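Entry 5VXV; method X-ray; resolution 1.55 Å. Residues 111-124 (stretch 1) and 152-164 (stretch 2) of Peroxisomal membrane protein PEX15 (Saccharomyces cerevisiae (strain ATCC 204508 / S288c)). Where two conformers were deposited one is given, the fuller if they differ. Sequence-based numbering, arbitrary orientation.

Stretch 1, residues 111-124: DHTEQEEKTLELES
Stretch 2 (152-164) IFIFQVKVKLHHK

Two helices, 112-124 and 152-161, run nearly antiparallel at 159°, their axes 10.5 Å apart at closest approach. Register is set by Thr119 opposite Leu161 (CA to CA 6.9 Å) and Glu116 opposite His162 (CA to CA 7.3 Å). The first helix is regular and starts at His112, with Asp111 as N-cap; its t rotamer lets OD1 cap Thr113 N at 3.1 Å. The second is wound in a wider pi-type turn, with i+5 bonds such as Leu161 N to Gln156 O, 3.1 Å. It ends in a Schellman motif, with His163 at positive phi (56/50).

The polar center is His162. Its CB points sideways, but chi1 -72° (m) and chi2 -58° bring the ring across to the first helix with a carboxylate at each nitrogen: ND1 donates to Glu116 OE2 at 2.8 Å and NE2 to Glu123 OE2 at 2.6 Å. With both nitrogens donating, the ring acts as an imidazolium between two acids. Glu116 folds to reach it (m, m), whereas Glu123 extends (m, t), and its OE2 also takes a salt bridge from Lys158 NZ at 2.8 Å. Lys158 curls through m, m, m before a final t. Thr119 CG2 sits over one face of the His162 ring, 3.4 Å from NE2; its m rotamer also lets OG1 donate to Gln115 O at 2.7 Å, satisfying the hydroxyl within its own helix.

Beneath lies an apolar layer. Leu122 (t, p) places CD2 4.0 Å from Val157 CG2 and 4.2 Å from Leu161 CD1, Leu161 being m, t. Val157 (t) sets CG1 3.6 Å from Glu123 CG, so the acid's aliphatic stem packs too. Phe153 (t, chi2 -89°) turns its ring edge to Glu123 O, CE2 lying 3.8 Å from that oxygen.

A water bridges the two stretches, its O donating to Glu116 OE2 (2.9 Å) and His162 O (2.8 Å).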

# COMPACT_ATOMS: atom_id res chain seq x y z
N ASP A 111 1.27 -2.56 -20.60
CA ASP A 111 2.36 -1.86 -21.27
C ASP A 111 3.41 -1.44 -20.25
O ASP A 111 3.12 -0.67 -19.32
CB ASP A 111 1.81 -0.64 -22.01
CG ASP A 111 2.89 0.13 -22.75
OD1 ASP A 111 4.01 -0.41 -22.90
OD2 ASP A 111 2.62 1.27 -23.19
N HIS A 112 4.63 -1.95 -20.41
CA HIS A 112 5.70 -1.64 -19.47
C HIS A 112 5.98 -0.14 -19.41
O HIS A 112 6.34 0.38 -18.35
CB HIS A 112 6.97 -2.40 -19.85
CG HIS A 112 8.16 -2.03 -19.02
ND1 HIS A 112 9.15 -1.18 -19.46
CD2 HIS A 112 8.52 -2.40 -17.76
CE1 HIS A 112 10.06 -1.04 -18.52
NE2 HIS A 112 9.70 -1.77 -17.48
N THR A 113 5.82 0.56 -20.54
CA THR A 113 6.01 2.00 -20.53
C THR A 113 4.99 2.68 -19.63
O THR A 113 5.33 3.60 -18.87
CB THR A 113 5.93 2.55 -21.96
OG1 THR A 113 6.90 1.89 -22.78
CG2 THR A 113 6.18 4.05 -21.99
N GLU A 114 3.73 2.24 -19.68
CA GLU A 114 2.71 2.81 -18.82
C GLU A 114 2.91 2.40 -17.37
O GLU A 114 2.65 3.19 -16.45
CB GLU A 114 1.32 2.41 -19.31
CG GLU A 114 0.18 3.07 -18.54
CD GLU A 114 -1.19 2.66 -19.05
OE1 GLU A 114 -1.25 1.80 -19.95
OE2 GLU A 114 -2.19 3.20 -18.54
N GLN A 115 3.35 1.16 -17.14
CA GLN A 115 3.67 0.73 -15.78
C GLN A 115 4.74 1.63 -15.17
O GLN A 115 4.62 2.07 -14.02
CB GLN A 115 4.12 -0.73 -15.78
CG GLN A 115 3.01 -1.73 -15.98
CD GLN A 115 3.52 -3.16 -15.95
OE1 GLN A 115 4.44 -3.51 -16.68
NE2 GLN A 115 2.92 -3.98 -15.10
N GLU A 116 5.80 1.89 -15.93
CA GLU A 116 6.85 2.78 -15.44
C GLU A 116 6.30 4.17 -15.13
O GLU A 116 6.61 4.76 -14.10
CB GLU A 116 7.98 2.86 -16.46
CG GLU A 116 8.96 1.70 -16.39
CD GLU A 116 9.83 1.76 -15.15
OE1 GLU A 116 10.25 2.87 -14.77
OE2 GLU A 116 10.08 0.69 -14.55
N GLU A 117 5.45 4.69 -16.02
CA GLU A 117 4.87 6.01 -15.82
C GLU A 117 4.13 6.08 -14.49
O GLU A 117 4.32 7.01 -13.70
CB GLU A 117 3.94 6.35 -16.99
CG GLU A 117 3.43 7.78 -17.00
CD GLU A 117 2.53 8.05 -18.19
OE1 GLU A 117 2.94 7.76 -19.33
OE2 GLU A 117 1.41 8.55 -17.97
N LYS A 118 3.27 5.09 -14.22
CA LYS A 118 2.50 5.10 -12.98
C LYS A 118 3.37 4.78 -11.77
O LYS A 118 3.10 5.29 -10.68
CB LYS A 118 1.34 4.11 -13.08
CG LYS A 118 0.25 4.54 -14.05
CD LYS A 118 -0.45 5.80 -13.57
N THR A 119 4.40 3.96 -11.94
CA THR A 119 5.31 3.68 -10.83
C THR A 119 6.01 4.95 -10.38
O THR A 119 6.13 5.21 -9.17
CB THR A 119 6.33 2.61 -11.24
OG1 THR A 119 5.65 1.40 -11.57
CG2 THR A 119 7.31 2.33 -10.09
N LEU A 120 6.46 5.77 -11.33
CA LEU A 120 7.09 7.04 -10.98
C LEU A 120 6.10 7.96 -10.26
O LEU A 120 6.47 8.65 -9.30
CB LEU A 120 7.64 7.73 -12.23
CG LEU A 120 9.12 7.47 -12.53
CD1 LEU A 120 9.42 5.98 -12.58
CD2 LEU A 120 9.53 8.14 -13.84
N GLU A 121 4.85 7.99 -10.72
CA GLU A 121 3.83 8.77 -10.02
C GLU A 121 3.64 8.28 -8.59
O GLU A 121 3.53 9.08 -7.66
CB GLU A 121 2.50 8.71 -10.77
CG GLU A 121 2.48 9.45 -12.09
CD GLU A 121 1.11 9.44 -12.74
OE1 GLU A 121 0.10 9.27 -12.01
OE2 GLU A 121 1.03 9.60 -13.98
N LEU A 122 3.60 6.96 -8.40
CA LEU A 122 3.43 6.41 -7.06
C LEU A 122 4.63 6.74 -6.18
O LEU A 122 4.47 7.04 -4.99
CB LEU A 122 3.24 4.90 -7.14
CG LEU A 122 3.08 4.17 -5.80
CD1 LEU A 122 1.84 4.65 -5.07
CD2 LEU A 122 3.04 2.67 -6.03
N GLU A 123 5.84 6.68 -6.74
CA GLU A 123 7.03 7.03 -5.97
C GLU A 123 6.91 8.43 -5.38
O GLU A 123 7.18 8.64 -4.19
CB GLU A 123 8.27 6.92 -6.85
CG GLU A 123 8.69 5.49 -7.16
CD GLU A 123 9.83 5.43 -8.16
OE1 GLU A 123 10.14 6.46 -8.79
OE2 GLU A 123 10.41 4.34 -8.32
N SER A 124 6.48 9.39 -6.20
CA SER A 124 6.33 10.76 -5.72
C SER A 124 5.25 10.85 -4.66
O SER A 124 5.43 11.51 -3.62
CB SER A 124 6.01 11.70 -6.89
OG SER A 124 7.10 11.77 -7.79
N ILE A 152 7.41 -1.19 2.01
CA ILE A 152 6.61 -1.20 0.78
C ILE A 152 7.32 -0.41 -0.31
O ILE A 152 7.47 -0.87 -1.44
CB ILE A 152 5.20 -0.63 1.05
CG1 ILE A 152 4.40 -1.56 1.95
CG2 ILE A 152 4.45 -0.42 -0.27
CD1 ILE A 152 3.12 -0.94 2.48
N PHE A 153 7.76 0.81 0.03
CA PHE A 153 8.44 1.65 -0.95
C PHE A 153 9.64 0.93 -1.55
O PHE A 153 9.81 0.90 -2.78
CB PHE A 153 8.86 2.96 -0.29
CG PHE A 153 9.48 3.95 -1.24
CD1 PHE A 153 10.84 3.94 -1.48
CD2 PHE A 153 8.70 4.90 -1.87
CE1 PHE A 153 11.41 4.85 -2.36
CE2 PHE A 153 9.26 5.82 -2.75
CZ PHE A 153 10.62 5.79 -2.99
N ILE A 154 10.48 0.33 -0.71
CA ILE A 154 11.71 -0.28 -1.20
C ILE A 154 11.41 -1.60 -1.92
O ILE A 154 11.82 -1.80 -3.07
CB ILE A 154 12.71 -0.48 -0.05
CG1 ILE A 154 13.15 0.89 0.49
CG2 ILE A 154 13.92 -1.29 -0.52
CD1 ILE A 154 14.05 0.83 1.71
N PHE A 155 10.70 -2.51 -1.25
CA PHE A 155 10.59 -3.87 -1.78
C PHE A 155 9.51 -4.00 -2.84
O PHE A 155 9.67 -4.77 -3.80
CB PHE A 155 10.33 -4.85 -0.64
CG PHE A 155 11.46 -4.95 0.35
CD1 PHE A 155 12.76 -5.18 -0.08
CD2 PHE A 155 11.23 -4.81 1.71
CE1 PHE A 155 13.80 -5.26 0.82
CE2 PHE A 155 12.27 -4.89 2.61
CZ PHE A 155 13.55 -5.12 2.17
N GLN A 156 8.40 -3.28 -2.71
CA GLN A 156 7.32 -3.41 -3.69
C GLN A 156 7.45 -2.43 -4.85
O GLN A 156 7.08 -2.78 -5.97
CB GLN A 156 5.96 -3.23 -3.01
CG GLN A 156 5.69 -4.26 -1.92
CD GLN A 156 4.21 -4.56 -1.75
OE1 GLN A 156 3.42 -4.43 -2.69
NE2 GLN A 156 3.83 -4.99 -0.55
N VAL A 157 7.98 -1.23 -4.61
CA VAL A 157 8.05 -0.22 -5.66
C VAL A 157 9.43 -0.23 -6.31
O VAL A 157 9.55 -0.50 -7.51
CB VAL A 157 7.70 1.17 -5.11
CG1 VAL A 157 7.68 2.20 -6.23
CG2 VAL A 157 6.34 1.14 -4.41
N LYS A 158 10.48 0.04 -5.54
CA LYS A 158 11.81 0.15 -6.14
C LYS A 158 12.28 -1.19 -6.68
O LYS A 158 12.92 -1.25 -7.74
CB LYS A 158 12.82 0.71 -5.14
CG LYS A 158 12.47 2.07 -4.53
CD LYS A 158 12.12 3.14 -5.56
CE LYS A 158 13.27 3.43 -6.52
NZ LYS A 158 13.04 4.69 -7.28
N VAL A 159 11.98 -2.29 -5.98
CA VAL A 159 12.41 -3.62 -6.40
C VAL A 159 11.40 -4.20 -7.39
O VAL A 159 11.71 -4.39 -8.57
CB VAL A 159 12.60 -4.55 -5.19
CG1 VAL A 159 12.78 -6.01 -5.62
CG2 VAL A 159 13.80 -4.10 -4.37
N LYS A 160 10.19 -4.50 -6.92
CA LYS A 160 9.27 -5.32 -7.70
C LYS A 160 8.76 -4.59 -8.94
O LYS A 160 8.85 -5.10 -10.06
CB LYS A 160 8.10 -5.79 -6.83
CG LYS A 160 7.14 -6.71 -7.56
N LEU A 161 8.20 -3.39 -8.76
CA LEU A 161 7.57 -2.72 -9.90
C LEU A 161 8.60 -2.34 -10.97
O LEU A 161 8.25 -2.27 -12.16
CB LEU A 161 6.81 -1.48 -9.44
CG LEU A 161 5.46 -1.72 -8.75
CD1 LEU A 161 4.80 -0.39 -8.39
CD2 LEU A 161 4.51 -2.56 -9.60
N HIS A 162 9.85 -2.10 -10.58
CA HIS A 162 10.90 -1.81 -11.55
C HIS A 162 11.66 -3.05 -11.99
O HIS A 162 12.53 -2.95 -12.86
CB HIS A 162 11.89 -0.79 -10.98
CG HIS A 162 11.35 0.60 -10.89
ND1 HIS A 162 10.88 1.30 -11.99
CD2 HIS A 162 11.21 1.44 -9.83
CE1 HIS A 162 10.48 2.49 -11.61
NE2 HIS A 162 10.67 2.61 -10.31
N HIS A 163 11.37 -4.22 -11.41
CA HIS A 163 12.09 -5.45 -11.74
C HIS A 163 13.59 -5.28 -11.52
O HIS A 163 14.41 -5.62 -12.38
CB HIS A 163 11.79 -5.88 -13.18
CG HIS A 163 10.35 -5.77 -13.57
ND1 HIS A 163 9.42 -6.73 -13.23
CD2 HIS A 163 9.69 -4.83 -14.27
CE1 HIS A 163 8.24 -6.37 -13.71
NE2 HIS A 163 8.37 -5.22 -14.34
N LYS A 164 13.95 -4.77 -10.34
CA LYS A 164 15.31 -4.38 -10.01
C LYS A 164 15.75 -5.07 -8.72
O LYS A 164 14.98 -5.18 -7.77
CB LYS A 164 15.41 -2.86 -9.86
CG LYS A 164 16.81 -2.33 -9.57
CD LYS A 164 16.84 -0.81 -9.70
CE LYS A 164 18.23 -0.26 -9.43
O HOH W 1 12.14 -1.25 -15.11
O HOH W 2 6.56 -3.21 -15.43
O HOH W 3 7.32 -0.30 -13.84